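Local structure of venom allergen-like (VAL) 4 protein (Schistosoma mansoni, 4P27) at residues Glu121-Gly126 with Cys138-Gly143; Asn13-Val18 with Gly86-Trp91; Asn111-Val116 with Asp147-Ala152. The protein binds lipids as a member of the SCP/TAPS (CAP) superfamily, although it lacks the prototypical CAP motifs. All coordinates share one frame; numbering follows the deposited sequence.

Interaction 1: residues Glu121-Gly126 with Cys138-Gly143; sequences EEIGCG and CNYAPG
A classic beta bulge, in which E121 and E122 both face A141, opens the antiparallel hairpin of strands 122-130 and 133-141 at the centre of the CAP alpha-beta-alpha sandwich. The evidence is that A141 O accepts from two successive amides, E121 N at 2.9 Å and E122 N at 3.0 Å. The next residue is P142, joined by a cis peptide bond. Beyond the bulge the register is regular, with segment axes at 166°: A141 N donates to E122 O (2.9 Å), and G124 with N139 forms the next hydrogen-bonded pair. At the non-hydrogen-bonded pair C125-C138 a disulfide ties the strands, SG to SG at 2.1 Å, with a right-handed chi3 of 114°. C125, C138, I123 and Y140 point to the sheet face covered by helices 6-22 and 84-93. N139 points to the other face, where its amide bonds Q76 and the L45 carbonyl and its side chain touches A49 of helix 43-54. The Y140 hydroxyl bonds H15. I123 lies beside the Y140 ring, pointing the same way: CG1 is anti to the backbone N (chi1 -179°), and beyond it I123 CD1 meets Y140 CE2 obliquely at 3.6 Å.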
loop_
_atom_site.group_PDB
_atom_site.type_symbol
_atom_site.label_atom_id
_atom_site.label_comp_id
_atom_site.label_asym_id
_atom_site.label_seq_id
_atom_site.Cartn_x
_atom_site.Cartn_y
_atom_site.Cartn_z
ATOM N N GLU A 121 5.800 8.535 1.855
ATOM C CA GLU A 121 7.148 8.775 1.422
ATOM C C GLU A 121 7.967 7.501 1.574
ATOM O O GLU A 121 8.865 7.227 0.772
ATOM C CB GLU A 121 7.742 9.829 2.359
ATOM C CG GLU A 121 9.185 10.071 2.007
ATOM C CD GLU A 121 9.484 11.540 1.878
ATOM O OE1 GLU A 121 8.776 12.321 2.521
ATOM O OE2 GLU A 121 10.402 11.903 1.126
ATOM N N GLU A 122 7.753 6.814 2.683
ATOM C CA GLU A 122 8.556 5.651 3.064
ATOM C C GLU A 122 7.650 4.429 3.011
ATOM O O GLU A 122 6.485 4.454 3.496
ATOM C CB GLU A 122 9.099 5.785 4.479
ATOM C CG GLU A 122 9.649 7.159 4.724
ATOM C CD GLU A 122 11.119 7.152 4.888
ATOM O OE1 GLU A 122 11.835 6.405 4.183
ATOM O OE2 GLU A 122 11.538 7.893 5.773
ATOM N N ILE A 123 8.200 3.357 2.492
ATOM C CA ILE A 123 7.518 2.062 2.542
ATOM C C ILE A 123 8.510 0.992 3.059
ATOM O O ILE A 123 9.680 1.007 2.714
ATOM C CB ILE A 123 6.969 1.720 1.167
ATOM C CG1 ILE A 123 6.228 0.363 1.205
ATOM C CG2 ILE A 123 8.108 1.616 0.170
ATOM C CD1 ILE A 123 5.577 -0.003 -0.132
ATOM N N GLY A 124 8.079 0.062 3.873
ATOM C CA GLY A 124 8.836 -1.183 3.955
ATOM C C GLY A 124 7.922 -2.355 4.310
ATOM O O GLY A 124 7.019 -2.196 5.127
ATOM N N CYS A 125 8.196 -3.518 3.704
ATOM C CA CYS A 125 7.337 -4.650 3.657
ATOM C C CYS A 125 8.126 -5.880 4.097
ATOM O O CYS A 125 9.366 -5.949 3.914
ATOM C CB CYS A 125 6.828 -4.858 2.199
ATOM S SG CYS A 125 5.863 -3.386 1.649
ATOM N N GLY A 126 7.389 -6.864 4.617
ATOM C CA GLY A 126 7.935 -8.018 5.289
ATOM C C GLY A 126 6.868 -9.077 5.059
ATOM O O GLY A 126 5.624 -8.777 5.010
ATOM N N CYS A 138 2.775 -4.651 4.646
ATOM C CA CYS A 138 3.472 -3.403 4.185
ATOM C C CYS A 138 3.139 -2.306 5.133
ATOM O O CYS A 138 1.945 -2.150 5.484
ATOM C CB CYS A 138 3.044 -2.962 2.789
ATOM S SG CYS A 138 3.799 -3.960 1.478
ATOM N N ASN A 139 4.195 -1.629 5.586
ATOM C CA ASN A 139 4.106 -0.415 6.397
ATOM C C ASN A 139 4.448 0.765 5.546
ATOM O O ASN A 139 5.317 0.681 4.657
ATOM C CB ASN A 139 4.988 -0.419 7.635
ATOM C CG ASN A 139 4.532 -1.429 8.641
ATOM O OD1 ASN A 139 3.341 -1.605 8.801
ATOM N ND2 ASN A 139 5.492 -2.146 9.314
ATOM N N TYR A 140 3.723 1.862 5.797
ATOM C CA TYR A 140 3.837 3.078 4.999
ATOM C C TYR A 140 3.947 4.293 6.019
ATOM O O TYR A 140 3.289 4.303 7.029
ATOM C CB TYR A 140 2.584 3.296 4.192
ATOM C CG TYR A 140 2.224 2.141 3.277
ATOM C CD1 TYR A 140 1.460 1.037 3.759
ATOM C CD2 TYR A 140 2.669 2.123 1.911
ATOM C CE1 TYR A 140 1.116 -0.034 2.918
ATOM C CE2 TYR A 140 2.304 1.037 1.054
ATOM C CZ TYR A 140 1.575 -0.037 1.586
ATOM O OH TYR A 140 1.217 -1.098 0.789
ATOM N N ALA A 141 4.772 5.293 5.698
ATOM C CA ALA A 141 4.959 6.518 6.528
ATOM C C ALA A 141 4.959 7.733 5.586
ATOM O O ALA A 141 5.736 7.765 4.656
ATOM C CB ALA A 141 6.309 6.447 7.244
ATOM N N PRO A 142 4.107 8.749 5.843
ATOM C CA PRO A 142 3.050 8.737 6.898
ATOM C C PRO A 142 1.979 7.797 6.414
ATOM O O PRO A 142 1.982 7.411 5.233
ATOM C CB PRO A 142 2.468 10.202 6.907
ATOM C CG PRO A 142 3.226 10.941 5.886
ATOM C CD PRO A 142 4.343 10.079 5.256
ATOM N N GLY A 143 1.045 7.430 7.272
ATOM C CA GLY A 143 -0.090 6.629 6.779
ATOM C C GLY A 143 -1.159 7.514 6.142
ATOM O O GLY A 143 -0.978 8.702 6.009
#

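Interaction 2: residues Asn13-Val18 with Gly86-Trp91; sequences NFHKKV and GAMKDW
NE2 of H15, close to the benzene edge of W91, is hydrogen-bonded to the Y140 hydroxyl, while ND1 of the same imidazole bonds the I11 carbonyl one turn earlier in its helix. Held at both nitrogens, the ring has its rotation fixed, and its CE1 is left to face helix 86-91. There H15 CE1 lies 4.0 Å from W91 CZ3, near the planes of both rings, an edge-to-edge approach. The same CE1 is 4.0 Å from M88 SD, reached from an oblique direction.

The segment axes stay 11.0 Å apart and cross at -27°, a nearly parallel pairing whose spacing is bridged by large side chains. F14 and M88 carry it in nearly equal shares. F14 CG is anti to the backbone N (chi1 -172°), and the ring slides past M88 in the opposite sense. M88 CB sits over one face, 3.3 Å from the centroid of the F14 ring and 5° off its normal, a close, well-centred CH-pi contact. All six ring carbons are nearly equidistant from M88 CB, with F14 CD1 at 3.5 Å. M88 then bends at chi2 and chi3. Its SD makes an oblique Met-aromatic contact, 5.0 Å from the F14 centroid, and its CE lies 3.4 Å above the W91 plane, toward the rim. A87 O covers the same W91 face, also toward the rim, and W91 NE1 bonds the L78 carbonyl.

M115 of helix 110-115 packs on F14 and H15, adding a third helix to the cluster. No hydrogen bond joins the two segments, so their cohesion comes from CH-pi, sulfur-aromatic and ring-edge contacts. The bonds of H15 NE2 to Y140 and W91 NE1 to L78 tie each helix to the sheet, while the ND1 bond stays within helix 6-22.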
loop_
_atom_site.group_PDB
_atom_site.type_symbol
_atom_site.label_atom_id
_atom_site.label_comp_id
_atom_site.label_asym_id
_atom_site.label_seq_id
_atom_site.Cartn_x
_atom_site.Cartn_y
_atom_site.Cartn_z
ATOM N N ASN A 13 8.644 -2.593 -6.411
ATOM C CA ASN A 13 8.422 -2.161 -7.813
ATOM C C ASN A 13 6.944 -2.121 -8.195
ATOM O O ASN A 13 6.526 -1.357 -9.061
ATOM C CB ASN A 13 9.112 -3.130 -8.804
ATOM C CG ASN A 13 10.656 -3.049 -8.782
ATOM O OD1 ASN A 13 11.307 -4.040 -9.119
ATOM N ND2 ASN A 13 11.229 -1.950 -8.326
ATOM N N PHE A 14 6.170 -3.054 -7.683
ATOM C CA PHE A 14 4.740 -3.057 -7.987
ATOM C C PHE A 14 4.132 -1.716 -7.448
ATOM O O PHE A 14 3.353 -1.078 -8.131
ATOM C CB PHE A 14 4.070 -4.266 -7.285
ATOM C CG PHE A 14 2.629 -4.448 -7.703
ATOM C CD1 PHE A 14 1.599 -3.712 -7.079
ATOM C CD2 PHE A 14 2.279 -5.347 -8.697
ATOM C CE1 PHE A 14 0.299 -3.841 -7.494
ATOM C CE2 PHE A 14 0.940 -5.524 -9.098
ATOM C CZ PHE A 14 -0.046 -4.764 -8.505
ATOM N N HIS A 15 4.536 -1.297 -6.242
ATOM C CA HIS A 15 4.036 0.002 -5.721
ATOM C C HIS A 15 4.506 1.205 -6.550
ATOM O O HIS A 15 3.707 2.071 -6.904
ATOM C CB HIS A 15 4.506 0.221 -4.274
ATOM C CG HIS A 15 3.703 -0.519 -3.273
ATOM N ND1 HIS A 15 3.928 -1.850 -2.989
ATOM C CD2 HIS A 15 2.749 -0.098 -2.391
ATOM C CE1 HIS A 15 3.101 -2.239 -2.022
ATOM N NE2 HIS A 15 2.402 -1.190 -1.613
ATOM N N LYS A 16 5.778 1.219 -6.964
ATOM C CA LYS A 16 6.246 2.242 -7.904
ATOM C C LYS A 16 5.440 2.280 -9.173
ATOM O O LYS A 16 5.071 3.339 -9.627
ATOM C CB LYS A 16 7.763 2.088 -8.201
ATOM C CG LYS A 16 8.519 2.388 -6.952
ATOM C CD LYS A 16 9.970 2.784 -7.200
ATOM C CE LYS A 16 10.823 1.545 -7.326
ATOM N NZ LYS A 16 12.245 2.030 -7.374
ATOM N N LYS A 17 5.147 1.116 -9.740
ATOM C CA LYS A 17 4.425 1.049 -10.983
ATOM C C LYS A 17 2.950 1.542 -10.825
ATOM O O LYS A 17 2.455 2.228 -11.694
ATOM C CB LYS A 17 4.311 -0.408 -11.461
ATOM C CG LYS A 17 3.940 -0.446 -12.944
ATOM C CD LYS A 17 2.889 -1.471 -13.223
ATOM C CE LYS A 17 2.407 -1.362 -14.668
ATOM N NZ LYS A 17 1.029 -1.943 -14.697
ATOM N N VAL A 18 2.233 1.069 -9.782
ATOM C CA VAL A 18 0.862 1.588 -9.488
ATOM C C VAL A 18 0.826 3.148 -9.428
ATOM O O VAL A 18 -0.004 3.808 -10.016
ATOM C CB VAL A 18 0.360 1.008 -8.177
ATOM C CG1 VAL A 18 -0.928 1.678 -7.645
ATOM C CG2 VAL A 18 0.111 -0.462 -8.416
ATOM N N GLY A 86 -0.188 -12.139 -6.293
ATOM C CA GLY A 86 -1.610 -12.181 -6.153
ATOM C C GLY A 86 -2.043 -11.148 -5.109
ATOM O O GLY A 86 -3.038 -10.462 -5.299
ATOM N N ALA A 87 -1.326 -11.120 -3.981
ATOM C CA ALA A 87 -1.593 -10.151 -2.925
ATOM C C ALA A 87 -1.591 -8.698 -3.519
ATOM O O ALA A 87 -2.570 -7.949 -3.324
ATOM C CB ALA A 87 -0.568 -10.300 -1.842
ATOM N N MET A 88 -0.572 -8.352 -4.323
ATOM C CA MET A 88 -0.377 -6.967 -4.807
ATOM C C MET A 88 -1.557 -6.612 -5.671
ATOM O O MET A 88 -2.110 -5.506 -5.579
ATOM C CB MET A 88 0.913 -6.772 -5.621
ATOM C CG MET A 88 2.248 -6.895 -4.879
ATOM S SD MET A 88 2.206 -5.853 -3.380
ATOM C CE MET A 88 1.754 -6.918 -2.003
ATOM N N LYS A 89 -1.974 -7.577 -6.489
ATOM C CA LYS A 89 -3.025 -7.373 -7.447
ATOM C C LYS A 89 -4.384 -7.272 -6.739
ATOM O O LYS A 89 -5.245 -6.487 -7.127
ATOM C CB LYS A 89 -3.070 -8.568 -8.392
ATOM C CG LYS A 89 -3.698 -8.193 -9.713
ATOM C CD LYS A 89 -4.511 -9.318 -10.364
ATOM C CE LYS A 89 -4.810 -8.896 -11.809
ATOM N NZ LYS A 89 -5.111 -10.010 -12.747
ATOM N N ASP A 90 -4.585 -8.097 -5.722
ATOM C CA ASP A 90 -5.751 -7.933 -4.891
ATOM C C ASP A 90 -5.861 -6.509 -4.245
ATOM O O ASP A 90 -6.940 -5.868 -4.235
ATOM C CB ASP A 90 -5.723 -8.980 -3.806
ATOM C CG ASP A 90 -6.898 -8.877 -2.888
ATOM O OD1 ASP A 90 -8.015 -8.944 -3.386
ATOM O OD2 ASP A 90 -6.743 -8.737 -1.660
ATOM N N TRP A 91 -4.763 -6.025 -3.674
ATOM C CA TRP A 91 -4.795 -4.677 -3.101
ATOM C C TRP A 91 -5.129 -3.656 -4.200
ATOM O O TRP A 91 -5.989 -2.774 -4.028
ATOM C CB TRP A 91 -3.414 -4.323 -2.505
ATOM C CG TRP A 91 -3.065 -5.048 -1.273
ATOM C CD1 TRP A 91 -3.838 -5.886 -0.560
ATOM C CD2 TRP A 91 -1.786 -4.990 -0.619
ATOM N NE1 TRP A 91 -3.105 -6.404 0.547
ATOM C CE2 TRP A 91 -1.842 -5.821 0.503
ATOM C CE3 TRP A 91 -0.585 -4.256 -0.876
ATOM C CZ2 TRP A 91 -0.748 -5.985 1.356
ATOM C CZ3 TRP A 91 0.460 -4.449 -0.041
ATOM C CH2 TRP A 91 0.396 -5.307 1.042
#

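Interaction 3: residues Asn111-Val116 with Asp147-Ala152; sequences NYKQMV and DRPYEA. With NAG (2-acetamido-2-deoxy-beta-D-glucopyranose), chain B.
K113 turns at chi3 (76°), which places CE near the D147 carbonyl, while Y150 takes chi1 56°, setting its CG between its own backbone N and carbonyl carbon, with the ring beside V116. From the bent chain K113 NZ donates to D147 O at 2.8 Å, lying 43° out of the carbonyl plane. N103 OD1 is a second partner of that ammonium, so the lysine joins two loops at the side of helix 110-115.

V116, where the chain leaves the helix, fills the middle. Its CG2 meets P149 CB at 3.7 Å, the two side chains lying alongside and pointing the same way. The same methyl reaches the edge of the Y150 ring, 3.9 Å from CE2, and also rests over the rim of one Y112 face. V116 O approaches Y150 CD2 at 3.6 Å, near the ring plane.

Beyond V116, the buried rings of Y112 and Y150 cross at about a right angle. Y112 OH and Y150 OH are 4.2 Å apart and share a water, 2.8 Å from Y112 OH and 2.7 Å from Y150 OH. The water donates to Y150 OH, which also bonds the P31 carbonyl.

On the outer side, E151 OE2 lies 3.6 Å from C4 of the N118-linked sugar. Ammonium and water satisfy polar atoms at the margins of the apolar centre around V116, so both kinds of force hold the loop here.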
loop_
_atom_site.group_PDB
_atom_site.type_symbol
_atom_site.label_atom_id
_atom_site.label_comp_id
_atom_site.label_asym_id
_atom_site.label_seq_id
_atom_site.Cartn_x
_atom_site.Cartn_y
_atom_site.Cartn_z
ATOM N N ASN A 111 -6.656 -0.723 1.002
ATOM C CA ASN A 111 -5.324 -1.094 0.502
ATOM C C ASN A 111 -4.979 -0.254 -0.730
ATOM O O ASN A 111 -3.916 0.276 -0.819
ATOM C CB ASN A 111 -5.346 -2.602 0.144
ATOM C CG ASN A 111 -5.603 -3.453 1.376
ATOM O OD1 ASN A 111 -4.945 -3.267 2.380
ATOM N ND2 ASN A 111 -6.636 -4.302 1.341
ATOM N N TYR A 112 -5.886 -0.179 -1.719
ATOM C CA TYR A 112 -5.687 0.692 -2.885
ATOM C C TYR A 112 -5.390 2.158 -2.522
ATOM O O TYR A 112 -4.392 2.776 -2.989
ATOM C CB TYR A 112 -6.922 0.586 -3.833
ATOM C CG TYR A 112 -6.845 1.668 -4.892
ATOM C CD1 TYR A 112 -5.900 1.605 -5.896
ATOM C CD2 TYR A 112 -7.650 2.824 -4.796
ATOM C CE1 TYR A 112 -5.795 2.640 -6.843
ATOM C CE2 TYR A 112 -7.569 3.846 -5.746
ATOM C CZ TYR A 112 -6.610 3.745 -6.739
ATOM O OH TYR A 112 -6.452 4.718 -7.665
ATOM N N LYS A 113 -6.218 2.763 -1.635
ATOM C CA LYS A 113 -5.999 4.140 -1.266
ATOM C C LYS A 113 -4.630 4.410 -0.622
ATOM O O LYS A 113 -4.004 5.420 -0.911
ATOM C CB LYS A 113 -7.119 4.712 -0.322
ATOM C CG LYS A 113 -8.510 4.825 -0.958
ATOM C CD LYS A 113 -9.534 5.341 0.087
ATOM C CE LYS A 113 -9.360 6.839 0.328
ATOM N NZ LYS A 113 -10.481 7.339 1.238
ATOM N N GLN A 114 -4.190 3.509 0.242
ATOM C CA GLN A 114 -2.895 3.625 0.843
ATOM C C GLN A 114 -1.789 3.514 -0.236
ATOM O O GLN A 114 -0.776 4.216 -0.130
ATOM C CB GLN A 114 -2.690 2.516 1.890
ATOM C CG GLN A 114 -1.301 2.577 2.509
ATOM C CD GLN A 114 -1.090 3.907 3.325
ATOM O OE1 GLN A 114 -1.472 3.972 4.490
ATOM N NE2 GLN A 114 -0.421 4.902 2.744
ATOM N N MET A 115 -1.971 2.621 -1.232
ATOM C CA MET A 115 -0.915 2.484 -2.282
ATOM C C MET A 115 -0.776 3.745 -3.108
ATOM O O MET A 115 0.299 4.045 -3.527
ATOM C CB MET A 115 -1.217 1.322 -3.256
ATOM C CG MET A 115 -1.035 -0.080 -2.574
ATOM S SD MET A 115 -1.428 -1.392 -3.789
ATOM C CE MET A 115 -0.028 -1.289 -4.786
ATOM N N VAL A 116 -1.850 4.508 -3.326
ATOM C CA VAL A 116 -1.743 5.725 -4.139
ATOM C C VAL A 116 -1.770 7.020 -3.299
ATOM O O VAL A 116 -1.973 8.089 -3.826
ATOM C CB VAL A 116 -2.814 5.809 -5.257
ATOM C CG1 VAL A 116 -2.600 4.706 -6.327
ATOM C CG2 VAL A 116 -4.263 5.819 -4.713
ATOM N N ASP A 147 -9.583 10.893 3.920
ATOM C CA ASP A 147 -9.645 11.721 2.646
ATOM C C ASP A 147 -9.329 11.004 1.364
ATOM O O ASP A 147 -9.052 9.744 1.357
ATOM C CB ASP A 147 -8.648 12.862 2.738
ATOM C CG ASP A 147 -8.945 13.751 3.963
ATOM O OD1 ASP A 147 -10.108 13.743 4.340
ATOM O OD2 ASP A 147 -8.066 14.365 4.584
ATOM N N ARG A 148 -9.365 11.816 0.291
ATOM C CA ARG A 148 -9.004 11.351 -1.052
ATOM C C ARG A 148 -7.481 11.173 -1.067
ATOM O O ARG A 148 -6.713 11.912 -0.387
ATOM C CB ARG A 148 -9.518 12.345 -2.122
ATOM C CG ARG A 148 -11.057 12.345 -2.260
ATOM C CD ARG A 148 -11.481 13.586 -3.074
ATOM N NE ARG A 148 -12.943 13.596 -3.242
ATOM C CZ ARG A 148 -13.724 14.171 -2.313
ATOM N NH1 ARG A 148 -13.175 14.779 -1.282
ATOM N NH2 ARG A 148 -14.997 14.158 -2.415
ATOM N N PRO A 149 -6.994 10.227 -1.866
ATOM C CA PRO A 149 -5.527 9.952 -1.815
ATOM C C PRO A 149 -4.584 10.983 -2.396
ATOM O O PRO A 149 -3.381 10.979 -2.055
ATOM C CB PRO A 149 -5.399 8.631 -2.575
ATOM C CG PRO A 149 -6.631 8.576 -3.485
ATOM C CD PRO A 149 -7.734 9.264 -2.713
ATOM N N TYR A 150 -5.090 11.840 -3.286
ATOM C CA TYR A 150 -4.282 12.783 -4.057
ATOM C C TYR A 150 -5.134 13.917 -4.724
ATOM O O TYR A 150 -6.366 13.849 -4.789
ATOM C CB TYR A 150 -3.442 12.053 -5.133
ATOM C CG TYR A 150 -4.275 11.183 -6.107
ATOM C CD1 TYR A 150 -4.978 11.753 -7.164
ATOM C CD2 TYR A 150 -4.311 9.791 -5.946
ATOM C CE1 TYR A 150 -5.762 10.948 -8.034
ATOM C CE2 TYR A 150 -5.046 8.981 -6.810
ATOM C CZ TYR A 150 -5.767 9.571 -7.870
ATOM O OH TYR A 150 -6.562 8.749 -8.663
ATOM N N GLU A 151 -4.464 14.888 -5.320
ATOM C CA GLU A 151 -5.194 15.908 -6.109
ATOM C C GLU A 151 -5.289 15.423 -7.547
ATOM O O GLU A 151 -4.265 15.013 -8.108
ATOM C CB GLU A 151 -4.354 17.110 -6.214
ATOM C CG GLU A 151 -4.287 18.024 -5.030
ATOM C CD GLU A 151 -3.467 19.253 -5.446
ATOM O OE1 GLU A 151 -3.347 19.518 -6.671
ATOM O OE2 GLU A 151 -2.918 19.930 -4.562
ATOM N N ALA A 152 -6.468 15.517 -8.145
ATOM C CA ALA A 152 -6.639 15.146 -9.563
ATOM C C ALA A 152 -5.967 16.176 -10.527
ATOM O O ALA A 152 -5.699 17.314 -10.148
ATOM C CB ALA A 152 -8.126 15.044 -9.870
HETATM C C1 NAG B . -1.705 15.632 -1.486
HETATM C C2 NAG B . -0.964 16.958 -1.723
HETATM C C3 NAG B . -1.615 18.124 -1.048
HETATM C C4 NAG B . -3.070 18.132 -1.425
HETATM C C5 NAG B . -3.701 16.845 -0.942
HETATM C C6 NAG B . -5.187 16.928 -1.162
HETATM C C7 NAG B . 1.329 16.414 -1.989
HETATM C C8 NAG B . 2.667 16.311 -1.368
HETATM N N2 NAG B . 0.388 16.936 -1.258
HETATM O O3 NAG B . -0.967 19.320 -1.460
HETATM O O4 NAG B . -3.692 19.225 -0.821
HETATM O O5 NAG B . -3.106 15.757 -1.623
HETATM O O6 NAG B . -5.827 15.719 -0.840
HETATM O O7 NAG B . 1.154 16.010 -3.098
HETATM O O HOH W 1 -8.068 6.990 -7.258
#

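Interactions 1, 2 and 3 have centres 14 Å apart pairwise and touch one another. Interactions 1 and 2 join through Y140 OH and H15 NE2, a probable hydrogen bond of 2.7 Å, and through C138 SG, 3.7 Å from W91 CH2, so the disulfide and tyrosine face of the hairpin is the floor on which the two helices rest. Helix 110-115 links interaction 3 to both: Q114 CG packs 3.4 Å from Y140 CD1, and M115 CE 3.7 Å from F14 CD1. V18 CG1 also meets V116 CG1 at 3.7 Å. The sugar borders interaction 3 at E151, and lies about 8 Å from the E121 side chain of interaction 1.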